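Local coordinates for SAM-dependent O-methyltransferase (Thermotoga maritima, PDB 1O54), which probably transfers a methyl group from S-adenosyl-L-methionine to N1 of the adenine at position 58 of tRNA, at residues D18-G23 against G75-P80; R25-F30 against L82-M87; M126-A131 against S155-W160; E148-A153 against V166-R171. All coordinates share one frame; numbering follows the deposited sequence.

Interaction 1 (D18-G23 against G75-P80)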
loop_
_atom_site.group_PDB
_atom_site.type_symbol
_atom_site.label_atom_id
_atom_site.label_comp_id
_atom_site.label_asym_id
_atom_site.label_seq_id
_atom_site.Cartn_x
_atom_site.Cartn_y
_atom_site.Cartn_z
ATOM N N ASP A 18 23.973 28.997 -11.879
ATOM C CA ASP A 18 24.093 27.625 -12.403
ATOM C C ASP A 18 25.232 27.452 -13.419
ATOM O O ASP A 18 25.365 26.387 -13.999
ATOM C CB ASP A 18 22.822 27.225 -13.128
ATOM C CG ASP A 18 21.662 26.906 -12.200
ATOM O OD1 ASP A 18 21.828 26.936 -10.961
ATOM O OD2 ASP A 18 20.554 26.612 -12.695
ATOM N N THR A 19 26.020 28.493 -13.649
ATOM C CA THR A 19 27.163 28.426 -14.571
ATOM C C THR A 19 28.138 27.316 -14.165
ATOM O O THR A 19 28.485 27.213 -12.988
ATOM C CB THR A 19 27.872 29.775 -14.567
ATOM O OG1 THR A 19 26.980 30.774 -15.078
ATOM C CG2 THR A 19 29.073 29.777 -15.529
ATOM N N LEU A 20 28.554 26.476 -15.112
ATOM C CA LEU A 20 29.403 25.333 -14.773
ATOM C C LEU A 20 30.854 25.772 -14.717
ATOM O O LEU A 20 31.368 26.404 -15.648
ATOM C CB LEU A 20 29.255 24.210 -15.795
ATOM C CG LEU A 20 27.807 23.755 -16.002
ATOM C CD1 LEU A 20 27.747 22.859 -17.193
ATOM C CD2 LEU A 20 27.278 23.072 -14.766
ATOM N N LYS A 21 31.507 25.467 -13.605
ATOM C CA LYS A 21 32.924 25.766 -13.469
ATOM C C LYS A 21 33.680 24.636 -12.778
ATOM O O LYS A 21 33.067 23.724 -12.202
ATOM C CB LYS A 21 33.123 27.093 -12.750
ATOM C CG LYS A 21 32.585 27.152 -11.384
ATOM C CD LYS A 21 31.862 28.470 -11.142
ATOM C CE LYS A 21 31.114 28.433 -9.806
ATOM N NZ LYS A 21 29.795 27.677 -9.857
ATOM N N PRO A 22 35.000 24.661 -12.897
ATOM C CA PRO A 22 35.840 23.688 -12.214
ATOM C C PRO A 22 35.425 23.498 -10.764
ATOM O O PRO A 22 35.233 24.461 -10.020
ATOM C CB PRO A 22 37.235 24.281 -12.364
ATOM C CG PRO A 22 37.184 24.934 -13.700
ATOM C CD PRO A 22 35.809 25.560 -13.759
ATOM N N GLY A 23 35.239 22.230 -10.402
ATOM C CA GLY A 23 34.897 21.850 -9.049
ATOM C C GLY A 23 33.414 21.751 -8.808
ATOM O O GLY A 23 33.001 21.286 -7.755
ATOM N N GLY A 75 23.534 12.301 -24.026
ATOM C CA GLY A 75 23.163 12.593 -22.648
ATOM C C GLY A 75 22.892 14.065 -22.459
ATOM O O GLY A 75 23.113 14.863 -23.359
ATOM N N TYR A 76 22.420 14.416 -21.273
ATOM C CA TYR A 76 22.138 15.800 -20.917
ATOM C C TYR A 76 22.868 16.199 -19.642
ATOM O O TYR A 76 22.964 15.420 -18.698
ATOM C CB TYR A 76 20.634 15.951 -20.716
ATOM C CG TYR A 76 19.886 15.882 -22.004
ATOM C CD1 TYR A 76 19.328 14.687 -22.443
ATOM C CD2 TYR A 76 19.720 17.017 -22.786
ATOM C CE1 TYR A 76 18.614 14.639 -23.634
ATOM C CE2 TYR A 76 19.026 16.976 -23.978
ATOM C CZ TYR A 76 18.476 15.778 -24.398
ATOM O OH TYR A 76 17.772 15.751 -25.581
ATOM N N ILE A 77 23.326 17.453 -19.588
ATOM C CA ILE A 77 24.015 18.001 -18.408
ATOM C C ILE A 77 22.979 18.629 -17.513
ATOM O O ILE A 77 22.164 19.463 -17.965
ATOM C CB ILE A 77 25.024 19.102 -18.859
ATOM C CG1 ILE A 77 26.083 18.533 -19.808
ATOM C CG2 ILE A 77 25.682 19.760 -17.649
ATOM C CD1 ILE A 77 26.703 19.602 -20.739
ATOM N N LEU A 78 22.995 18.224 -16.238
ATOM C CA LEU A 78 22.043 18.686 -15.242
ATOM C C LEU A 78 22.788 19.103 -13.979
ATOM O O LEU A 78 23.924 18.676 -13.747
ATOM C CB LEU A 78 21.004 17.596 -14.900
ATOM C CG LEU A 78 20.205 17.031 -16.092
ATOM C CD1 LEU A 78 19.335 15.895 -15.661
ATOM C CD2 LEU A 78 19.347 18.101 -16.799
ATOM N N ILE A 79 22.123 19.933 -13.188
ATOM C CA ILE A 79 22.613 20.318 -11.892
ATOM C C ILE A 79 21.931 19.325 -10.947
ATOM O O ILE A 79 20.717 19.235 -10.917
ATOM C CB ILE A 79 22.201 21.750 -11.512
ATOM C CG1 ILE A 79 22.784 22.785 -12.495
ATOM C CG2 ILE A 79 22.677 22.057 -10.094
ATOM C CD1 ILE A 79 24.254 22.737 -12.662
ATOM N N PRO A 80 22.690 18.569 -10.183
ATOM C CA PRO A 80 22.076 17.616 -9.251
ATOM C C PRO A 80 21.237 18.299 -8.188
ATOM O O PRO A 80 21.581 19.390 -7.693
ATOM C CB PRO A 80 23.273 16.916 -8.581
ATOM C CG PRO A 80 24.469 17.534 -9.093
ATOM C CD PRO A 80 24.138 18.602 -10.079
#

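Interaction 2 (R25-F30 against L82-M87)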
loop_
_atom_site.group_PDB
_atom_site.type_symbol
_atom_site.label_atom_id
_atom_site.label_comp_id
_atom_site.label_asym_id
_atom_site.label_seq_id
_atom_site.Cartn_x
_atom_site.Cartn_y
_atom_site.Cartn_z
ATOM N N ARG A 25 29.645 20.203 -9.097
ATOM C CA ARG A 25 29.040 18.888 -9.330
ATOM C C ARG A 25 28.030 18.958 -10.483
ATOM O O ARG A 25 27.259 19.898 -10.585
ATOM C CB ARG A 25 28.354 18.409 -8.051
ATOM C CG ARG A 25 29.286 18.490 -6.845
ATOM C CD ARG A 25 29.021 17.467 -5.770
ATOM N NE ARG A 25 29.034 16.101 -6.310
ATOM C CZ ARG A 25 28.920 15.012 -5.555
ATOM N NH1 ARG A 25 28.808 15.119 -4.229
ATOM N NH2 ARG A 25 28.916 13.813 -6.121
ATOM N N VAL A 26 28.075 17.985 -11.373
ATOM C CA VAL A 26 27.106 17.888 -12.452
ATOM C C VAL A 26 26.534 16.495 -12.459
ATOM O O VAL A 26 27.174 15.529 -12.001
ATOM C CB VAL A 26 27.736 18.133 -13.851
ATOM C CG1 VAL A 26 28.168 19.552 -13.973
ATOM C CG2 VAL A 26 28.872 17.203 -14.087
ATOM N N LEU A 27 25.365 16.390 -13.040
ATOM C CA LEU A 27 24.715 15.131 -13.232
ATOM C C LEU A 27 24.524 14.940 -14.722
ATOM O O LEU A 27 23.867 15.763 -15.370
ATOM C CB LEU A 27 23.365 15.143 -12.539
ATOM C CG LEU A 27 22.504 13.912 -12.738
ATOM C CD1 LEU A 27 23.179 12.700 -12.194
ATOM C CD2 LEU A 27 21.201 14.135 -12.049
ATOM N N LEU A 28 25.119 13.887 -15.278
ATOM C CA LEU A 28 24.970 13.585 -16.693
ATOM C C LEU A 28 23.938 12.461 -16.867
ATOM O O LEU A 28 24.114 11.366 -16.314
ATOM C CB LEU A 28 26.309 13.173 -17.298
ATOM C CG LEU A 28 27.441 14.162 -17.017
ATOM C CD1 LEU A 28 28.770 13.675 -17.564
ATOM C CD2 LEU A 28 27.101 15.550 -17.582
ATOM N N SER A 29 22.883 12.725 -17.633
ATOM C CA SER A 29 21.738 11.819 -17.702
ATOM C C SER A 29 21.541 11.309 -19.130
ATOM O O SER A 29 21.428 12.101 -20.055
ATOM C CB SER A 29 20.503 12.561 -17.209
ATOM O OG SER A 29 19.372 11.719 -17.212
ATOM N N PHE A 30 21.484 9.983 -19.310
ATOM C CA PHE A 30 21.437 9.366 -20.637
ATOM C C PHE A 30 20.095 8.692 -20.987
ATOM O O PHE A 30 19.290 8.428 -20.106
ATOM C CB PHE A 30 22.632 8.410 -20.762
ATOM C CG PHE A 30 23.939 9.143 -20.864
ATOM C CD1 PHE A 30 24.619 9.529 -19.719
ATOM C CD2 PHE A 30 24.446 9.513 -22.100
ATOM C CE1 PHE A 30 25.790 10.267 -19.811
ATOM C CE2 PHE A 30 25.605 10.251 -22.192
ATOM C CZ PHE A 30 26.275 10.621 -21.032
ATOM N N LEU A 82 19.388 17.954 -4.310
ATOM C CA LEU A 82 19.747 17.361 -3.046
ATOM C C LEU A 82 19.357 15.897 -3.037
ATOM O O LEU A 82 20.133 15.080 -2.614
ATOM C CB LEU A 82 19.096 18.149 -1.928
ATOM C CG LEU A 82 19.370 17.619 -0.527
ATOM C CD1 LEU A 82 20.846 17.566 -0.245
ATOM C CD2 LEU A 82 18.657 18.453 0.513
ATOM N N ILE A 83 18.178 15.562 -3.552
ATOM C CA ILE A 83 17.796 14.132 -3.664
ATOM C C ILE A 83 18.818 13.348 -4.456
ATOM O O ILE A 83 19.303 12.265 -4.026
ATOM C CB ILE A 83 16.409 13.971 -4.304
ATOM C CG1 ILE A 83 15.314 14.388 -3.327
ATOM C CG2 ILE A 83 16.179 12.502 -4.718
ATOM C CD1 ILE A 83 13.875 14.393 -3.905
ATOM N N ASP A 84 19.216 13.892 -5.609
ATOM C CA ASP A 84 20.258 13.233 -6.394
ATOM C C ASP A 84 21.511 12.969 -5.584
ATOM O O ASP A 84 22.074 11.860 -5.653
ATOM C CB ASP A 84 20.667 14.027 -7.635
ATOM C CG ASP A 84 19.545 14.197 -8.633
ATOM O OD1 ASP A 84 18.682 13.285 -8.787
ATOM O OD2 ASP A 84 19.460 15.234 -9.331
ATOM N N GLU A 85 21.956 13.972 -4.827
ATOM C CA GLU A 85 23.141 13.831 -3.978
ATOM C C GLU A 85 22.952 12.788 -2.882
ATOM O O GLU A 85 23.842 11.981 -2.664
ATOM C CB GLU A 85 23.538 15.154 -3.338
ATOM C CG GLU A 85 24.044 16.193 -4.342
ATOM C CD GLU A 85 25.493 16.008 -4.750
ATOM O OE1 GLU A 85 26.170 15.092 -4.253
ATOM O OE2 GLU A 85 25.978 16.794 -5.600
ATOM N N ILE A 86 21.808 12.811 -2.224
ATOM C CA ILE A 86 21.503 11.846 -1.161
ATOM C C ILE A 86 21.463 10.435 -1.722
ATOM O O ILE A 86 22.052 9.512 -1.137
ATOM C CB ILE A 86 20.217 12.229 -0.486
ATOM C CG1 ILE A 86 20.444 13.440 0.411
ATOM C CG2 ILE A 86 19.615 11.063 0.350
ATOM C CD1 ILE A 86 19.206 14.119 0.791
ATOM N N MET A 87 20.820 10.253 -2.867
ATOM C CA MET A 87 20.710 8.908 -3.451
ATOM C C MET A 87 22.008 8.393 -4.072
ATOM O O MET A 87 22.278 7.180 -3.981
ATOM C CB MET A 87 19.594 8.841 -4.490
ATOM C CG MET A 87 18.223 9.191 -3.980
ATOM S SD MET A 87 17.649 8.173 -2.584
ATOM C CE MET A 87 17.245 6.642 -3.486
#

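Interaction 3 (M126-A131 against S155-W160)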
loop_
_atom_site.group_PDB
_atom_site.type_symbol
_atom_site.label_atom_id
_atom_site.label_comp_id
_atom_site.label_asym_id
_atom_site.label_seq_id
_atom_site.Cartn_x
_atom_site.Cartn_y
_atom_site.Cartn_z
ATOM N N MET A 126 19.544 13.705 6.268
ATOM C CA MET A 126 18.413 14.331 6.959
ATOM C C MET A 126 18.803 15.735 7.452
ATOM O O MET A 126 18.006 16.665 7.426
ATOM C CB MET A 126 17.963 13.486 8.120
ATOM C CG MET A 126 16.974 14.101 9.023
ATOM S SD MET A 126 15.392 14.229 8.082
ATOM C CE MET A 126 14.402 15.145 9.065
ATOM N N CYS A 127 20.029 15.826 7.956
ATOM C CA CYS A 127 20.617 17.111 8.391
ATOM C C CYS A 127 20.466 18.197 7.320
ATOM O O CYS A 127 20.015 19.327 7.591
ATOM C CB CYS A 127 22.060 16.946 8.818
ATOM S SG CYS A 127 22.565 18.397 9.774
ATOM N N ALA A 128 20.767 17.822 6.086
ATOM C CA ALA A 128 20.621 18.745 4.967
ATOM C C ALA A 128 19.208 19.230 4.757
ATOM O O ALA A 128 18.990 20.416 4.452
ATOM C CB ALA A 128 21.152 18.072 3.691
ATOM N N VAL A 129 18.240 18.325 4.868
ATOM C CA VAL A 129 16.849 18.694 4.704
ATOM C C VAL A 129 16.438 19.723 5.779
ATOM O O VAL A 129 15.756 20.743 5.507
ATOM C CB VAL A 129 15.932 17.440 4.769
ATOM C CG1 VAL A 129 14.480 17.817 4.795
ATOM C CG2 VAL A 129 16.250 16.548 3.577
ATOM N N LEU A 130 16.839 19.449 7.018
ATOM C CA LEU A 130 16.548 20.342 8.129
ATOM C C LEU A 130 17.237 21.694 7.901
ATOM O O LEU A 130 16.643 22.734 8.185
ATOM C CB LEU A 130 17.031 19.694 9.447
ATOM C CG LEU A 130 16.283 18.393 9.835
ATOM C CD1 LEU A 130 16.972 17.720 11.037
ATOM C CD2 LEU A 130 14.800 18.634 10.115
ATOM N N ALA A 131 18.489 21.656 7.451
ATOM C CA ALA A 131 19.268 22.900 7.188
ATOM C C ALA A 131 18.560 23.773 6.144
ATOM O O ALA A 131 18.476 24.983 6.305
ATOM C CB ALA A 131 20.661 22.578 6.724
ATOM N N SER A 155 31.704 17.462 5.292
ATOM C CA SER A 155 32.118 17.505 3.869
ATOM C C SER A 155 30.895 17.612 2.943
ATOM O O SER A 155 30.824 18.504 2.094
ATOM C CB SER A 155 32.911 16.256 3.491
ATOM O OG SER A 155 33.263 16.311 2.097
ATOM N N ASN A 156 29.923 16.737 3.163
ATOM C CA ASN A 156 28.668 16.761 2.375
ATOM C C ASN A 156 27.927 18.077 2.487
ATOM O O ASN A 156 27.581 18.691 1.475
ATOM C CB ASN A 156 27.761 15.604 2.787
ATOM C CG ASN A 156 28.237 14.253 2.289
ATOM O OD1 ASN A 156 29.011 14.160 1.322
ATOM N ND2 ASN A 156 27.791 13.188 2.955
ATOM N N LEU A 157 27.645 18.528 3.725
ATOM C CA LEU A 157 26.954 19.790 3.930
ATOM C C LEU A 157 27.684 20.967 3.296
ATOM O O LEU A 157 27.054 21.884 2.828
ATOM C CB LEU A 157 26.667 20.057 5.417
ATOM C CG LEU A 157 25.657 19.069 6.002
ATOM C CD1 LEU A 157 25.799 19.039 7.527
ATOM C CD2 LEU A 157 24.208 19.377 5.653
ATOM N N THR A 158 29.011 20.944 3.300
ATOM C CA THR A 158 29.785 22.016 2.659
ATOM C C THR A 158 29.557 22.017 1.121
ATOM O O THR A 158 29.227 23.059 0.520
ATOM C CB THR A 158 31.271 21.857 3.022
ATOM O OG1 THR A 158 31.441 22.040 4.444
ATOM C CG2 THR A 158 32.104 22.936 2.376
ATOM N N LYS A 159 29.693 20.839 0.527
ATOM C CA LYS A 159 29.456 20.625 -0.904
ATOM C C LYS A 159 28.030 21.044 -1.281
ATOM O O LYS A 159 27.815 21.559 -2.369
ATOM C CB LYS A 159 29.661 19.152 -1.288
ATOM C CG LYS A 159 31.077 18.611 -1.217
ATOM C CD LYS A 159 31.091 17.099 -1.533
ATOM C CE LYS A 159 32.502 16.481 -1.439
ATOM N NZ LYS A 159 32.484 14.980 -1.549
ATOM N N TRP A 160 27.066 20.846 -0.369
ATOM C CA TRP A 160 25.659 21.072 -0.667
ATOM C C TRP A 160 25.211 22.488 -0.317
ATOM O O TRP A 160 24.022 22.798 -0.435
ATOM C CB TRP A 160 24.748 20.038 0.028
ATOM C CG TRP A 160 25.038 18.622 -0.315
ATOM C CD1 TRP A 160 25.704 18.146 -1.430
ATOM C CD2 TRP A 160 24.713 17.477 0.467
ATOM N NE1 TRP A 160 25.812 16.780 -1.372
ATOM C CE2 TRP A 160 25.211 16.339 -0.213
ATOM C CE3 TRP A 160 24.061 17.288 1.703
ATOM C CZ2 TRP A 160 25.072 15.043 0.282
ATOM C CZ3 TRP A 160 23.927 15.987 2.197
ATOM C CH2 TRP A 160 24.420 14.887 1.486
#

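Interaction 4 (E148-A153 against V166-R171)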
loop_
_atom_site.group_PDB
_atom_site.type_symbol
_atom_site.label_atom_id
_atom_site.label_comp_id
_atom_site.label_asym_id
_atom_site.label_seq_id
_atom_site.Cartn_x
_atom_site.Cartn_y
_atom_site.Cartn_z
ATOM N N GLU A 148 34.230 10.019 12.367
ATOM C CA GLU A 148 34.220 9.759 10.919
ATOM C C GLU A 148 32.940 10.261 10.242
ATOM O O GLU A 148 32.993 10.802 9.141
ATOM C CB GLU A 148 34.499 8.287 10.584
ATOM C CG GLU A 148 33.439 7.265 10.947
ATOM C CD GLU A 148 33.669 5.937 10.229
ATOM O OE1 GLU A 148 32.842 5.548 9.370
ATOM O OE2 GLU A 148 34.706 5.294 10.485
ATOM N N PHE A 149 31.811 10.100 10.909
ATOM C CA PHE A 149 30.546 10.629 10.358
ATOM C C PHE A 149 30.434 12.144 10.548
ATOM O O PHE A 149 29.881 12.822 9.696
ATOM C CB PHE A 149 29.339 9.909 10.945
ATOM C CG PHE A 149 29.211 8.497 10.471
ATOM C CD1 PHE A 149 28.695 8.214 9.214
ATOM C CD2 PHE A 149 29.676 7.453 11.249
ATOM C CE1 PHE A 149 28.623 6.882 8.761
ATOM C CE2 PHE A 149 29.609 6.125 10.791
ATOM C CZ PHE A 149 29.079 5.857 9.565
ATOM N N ALA A 150 30.963 12.695 11.646
ATOM C CA ALA A 150 30.975 14.149 11.792
ATOM C C ALA A 150 31.693 14.781 10.604
ATOM O O ALA A 150 31.247 15.762 10.035
ATOM C CB ALA A 150 31.597 14.570 13.094
ATOM N N LYS A 151 32.799 14.168 10.195
ATOM C CA LYS A 151 33.607 14.739 9.111
ATOM C C LYS A 151 32.955 14.480 7.758
ATOM O O LYS A 151 32.984 15.349 6.883
ATOM C CB LYS A 151 35.067 14.244 9.206
ATOM C CG LYS A 151 35.784 14.800 10.472
ATOM C CD LYS A 151 37.278 14.634 10.469
ATOM C CE LYS A 151 37.963 15.298 11.704
ATOM N NZ LYS A 151 38.540 16.656 11.440
ATOM N N LEU A 152 32.332 13.324 7.583
ATOM C CA LEU A 152 31.566 13.076 6.332
ATOM C C LEU A 152 30.419 14.069 6.137
ATOM O O LEU A 152 30.245 14.688 5.081
ATOM C CB LEU A 152 31.013 11.649 6.322
ATOM C CG LEU A 152 30.145 11.226 5.121
ATOM C CD1 LEU A 152 30.833 11.491 3.780
ATOM C CD2 LEU A 152 29.744 9.768 5.252
ATOM N N ALA A 153 29.639 14.247 7.187
ATOM C CA ALA A 153 28.578 15.227 7.159
ATOM C C ALA A 153 29.073 16.640 6.923
ATOM O O ALA A 153 28.477 17.403 6.168
ATOM C CB ALA A 153 27.795 15.127 8.436
ATOM N N VAL A 166 24.598 24.718 10.024
ATOM C CA VAL A 166 24.702 23.532 10.847
ATOM C C VAL A 166 25.933 23.624 11.723
ATOM O O VAL A 166 27.040 23.860 11.239
ATOM C CB VAL A 166 24.786 22.238 10.002
ATOM C CG1 VAL A 166 24.810 21.005 10.872
ATOM C CG2 VAL A 166 23.597 22.180 9.027
ATOM N N THR A 167 25.718 23.478 13.025
ATOM C CA THR A 167 26.791 23.367 14.004
ATOM C C THR A 167 26.944 21.892 14.348
ATOM O O THR A 167 26.154 21.327 15.107
ATOM C CB THR A 167 26.457 24.201 15.253
ATOM O OG1 THR A 167 26.304 25.580 14.889
ATOM C CG2 THR A 167 27.578 24.169 16.287
ATOM N N ILE A 168 27.962 21.263 13.789
ATOM C CA ILE A 168 28.250 19.854 14.074
ATOM C C ILE A 168 29.046 19.737 15.349
ATOM O O ILE A 168 30.145 20.328 15.442
ATOM C CB ILE A 168 29.029 19.197 12.906
ATOM C CG1 ILE A 168 28.209 19.261 11.620
ATOM C CG2 ILE A 168 29.337 17.745 13.225
ATOM C CD1 ILE A 168 29.012 19.027 10.359
ATOM N N LYS A 169 28.491 19.000 16.330
ATOM C CA LYS A 169 29.054 18.874 17.655
ATOM C C LYS A 169 29.453 17.432 17.903
ATOM O O LYS A 169 28.592 16.531 17.883
ATOM C CB LYS A 169 28.039 19.379 18.698
ATOM C CG LYS A 169 27.666 20.837 18.448
ATOM C CD LYS A 169 26.584 21.382 19.405
ATOM C CE LYS A 169 27.022 21.397 20.824
ATOM N NZ LYS A 169 26.296 22.468 21.602
ATOM N N VAL A 170 30.758 17.183 18.092
ATOM C CA VAL A 170 31.199 15.832 18.278
ATOM C C VAL A 170 31.092 15.572 19.753
ATOM O O VAL A 170 32.042 15.734 20.499
ATOM C CB VAL A 170 32.622 15.574 17.761
ATOM C CG1 VAL A 170 32.978 14.113 17.948
ATOM C CG2 VAL A 170 32.728 15.985 16.300
ATOM N N ARG A 171 29.883 15.209 20.156
ATOM C CA ARG A 171 29.491 15.188 21.549
ATOM C C ARG A 171 28.574 14.017 21.801
ATOM O O ARG A 171 27.671 13.754 21.008
ATOM C CB ARG A 171 28.747 16.473 21.889
ATOM C CG ARG A 171 29.600 17.732 21.936
ATOM C CD ARG A 171 30.363 17.906 23.230
ATOM N NE ARG A 171 29.422 17.916 24.339
ATOM C CZ ARG A 171 28.675 18.966 24.692
ATOM N NH1 ARG A 171 28.855 20.135 24.113
ATOM N NH2 ARG A 171 27.795 18.859 25.693
#

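Interaction 1 (D18-G23 against G75-P80)
The carboxylate of Asp18 turns one face to Ile79. Ile79 CG1 sits above that plane, almost straight over Asp18 CG at 4.3 Å. Asp18 OD2 forms a salt bridge with Lys204 of the second subunit. The charge is therefore met across the subunit interface, and Ile79 only packs against the flat of the group. Ile79 CD1 also comes within 4.0 Å of the backbone O of Asp18, as plain van der Waals packing. Leu20 carries the rest of the contact with its two methyls. Its CD2 meets Ile79 CD1 at 3.7 Å, and the two side chains lie alongside each other, pointing opposite ways. Its CD1 reaches Ile77 CG2 at 3.8 Å. With Ile77 CG1 beside the backbone N (chi1 -60°), CG2 falls anti to that N and faces the leucine. Ile77 and Ile79 both point at the loop, while Leu78 between them points away, as expected of an extended chain. The loop before strand 25-30 thus lies on one face of the N-terminal antiparallel sheet, at the end of strand 74-78. Leu20 continues from there onto Val26, and Ile77 onto Leu28. No hydrogen bond joins the two segments, so their own cohesion is apolar, while Asp18 OD2 and Ile79 O make their polar ties to Lys204 and Arg208 of the second subunit.

Interaction 2 (R25-F30 against L82-M87)
Glu85 OE1 lies 2.6 Å from Arg25 NH1 in a salt bridge, and it also takes a weak hydrogen bond from Trp160 NE1. OE1 sits over the flat of the guanidinium, so charge, not a directed hydrogen bond, holds the pair. Both carboxylate oxygens lie over the same face of the group, with OE2 3.0 Å from its plane and nearer its margin. The two planes are 71° apart. OE2 also approaches the arginine stem, 3.1 Å from Arg25 CD. Arg25 reaches this place by a bend at chi3 (55°), and Glu85 by one at chi2 (-81°). The pair joins strand 25-30 of the N-terminal antiparallel sheet to helix 82-87, which follows strand 74-78 of the same sheet. With an alanine in place of Arg25, the buried Glu85 carboxylate would probably lose its charged mate, and a gap would be likely between strand and helix. Further along the strand, Leu27 meets Asp84 at about a right angle. Leu27 CD2 comes to 3.4 Å from Asp84 OD2, a methyl set against a carboxylate oxygen. That oxygen accepts a hydrogen bond from Ser81 N, just ahead of the helix. Asp84 OD1 forms a salt bridge with Arg233 of the second subunit, which also packs on Leu27.

Interaction 3 (M126-A131 against S155-W160)
Leu157 lays its two methyls over neighbouring residues of helix 125-134. CD2 rests on the backbone of Ala128, 3.7 Å from its CA, and CD1 touches Cys127 SG at 4.0 Å. This is helix-to-helix packing in the Rossmann-like fold of class I methyltransferases. Helices 125-134 and 147-159 pack against each other, and both also lean on Val166 of strand 166-169. The small Ala128 lets the helices come close, with Ala128 CA and Leu157 CA 6.5 Å apart. Leu157 CG lies anti to its carbonyl carbon (chi1 -67°), which carries the branched end across to the other helix. Cys127 SG, anti to its backbone N at -164°, swings round to meet CD1. Trp160, just past the end of helix 147-159, adds a second contact to Ala128. Ala128 CB approaches the six-membered ring obliquely, 3.6 Å from Trp160 CE3. Leu82 of helix 82-87 packs on the same alanine. Polar ties stand beside this apolar patch: Asn156 ND2 bonds to Ser123 O, and Ala131 O accepts from Arg165 NH1. The Cys127 side chain is about 9 Å from that of Glu144, predicted to bind S-adenosyl-L-methionine. The Trp160 indole turns back over the last turn of helix 147-159, where Asn156 O lies 3.1 Å from the ring plane, near its margin.

Interaction 4 (E148-A153 against V166-R171)
Ala150 CB fits against two side chains at once. It touches Ile168 CG2 at 3.9 Å and Val170 CG2 at 3.7 Å. The inner part of the contact belongs to Ile168, which bears on two successive turns of helix 147-159. With its CG1 at chi1 -60°, CG2 falls anti to the backbone N and meets the alanine methyl. Its CD1 runs along the helix backbone instead, 4.0 Å from Ala150 O and 4.2 Å from Ala153 C. Ala150 and Ala153 keep this face of the helix low, and the isoleucine can settle close to its main chain. The outer part is close but small in extent. Val170 is exposed and gives the helix one methyl, CG2. It also lies past the end of strand 166-169, at the centre of an inverse gamma turn. The helix and strand belong to one beta-alpha-beta unit, in which helix 147-159 links the parallel strands 139-143 and 166-169. Lys169 points away from the helix and forms salt bridges with Asp178 and Glu179. The ligand site is probably close by: the side chain of Ala150 is about 4 Å from that of Glu144, and Val170's is about 8 Å from that of Asp172, both predicted to bind S-adenosyl-L-methionine. No hydrogen bond joins the two segments, so apolar packing holds them to each other here.

Interactions 1 and 2 lie at the N-terminal sheet, where strands 25-30 and 74-78 are hydrogen-bonded neighbours, and both touch the second subunit. Interactions 3 and 4 belong to the Rossmann-like domain and share helix 147-159; the strand of interaction 4 packs against both helices of interaction 3. Interactions 2 and 3 are buried, while 1 and 4 reach the surface. Charge sets interaction 2 apart, since the direct contacts of 1, 3 and 4 are chiefly apolar, and the acid of interaction 1 is paired across the subunit interface. Interaction 2 touches both 1 and 3, and so links the sheet to the Rossmann-like domain; interactions 1 and 4 are farthest apart, about 28 Å between centres.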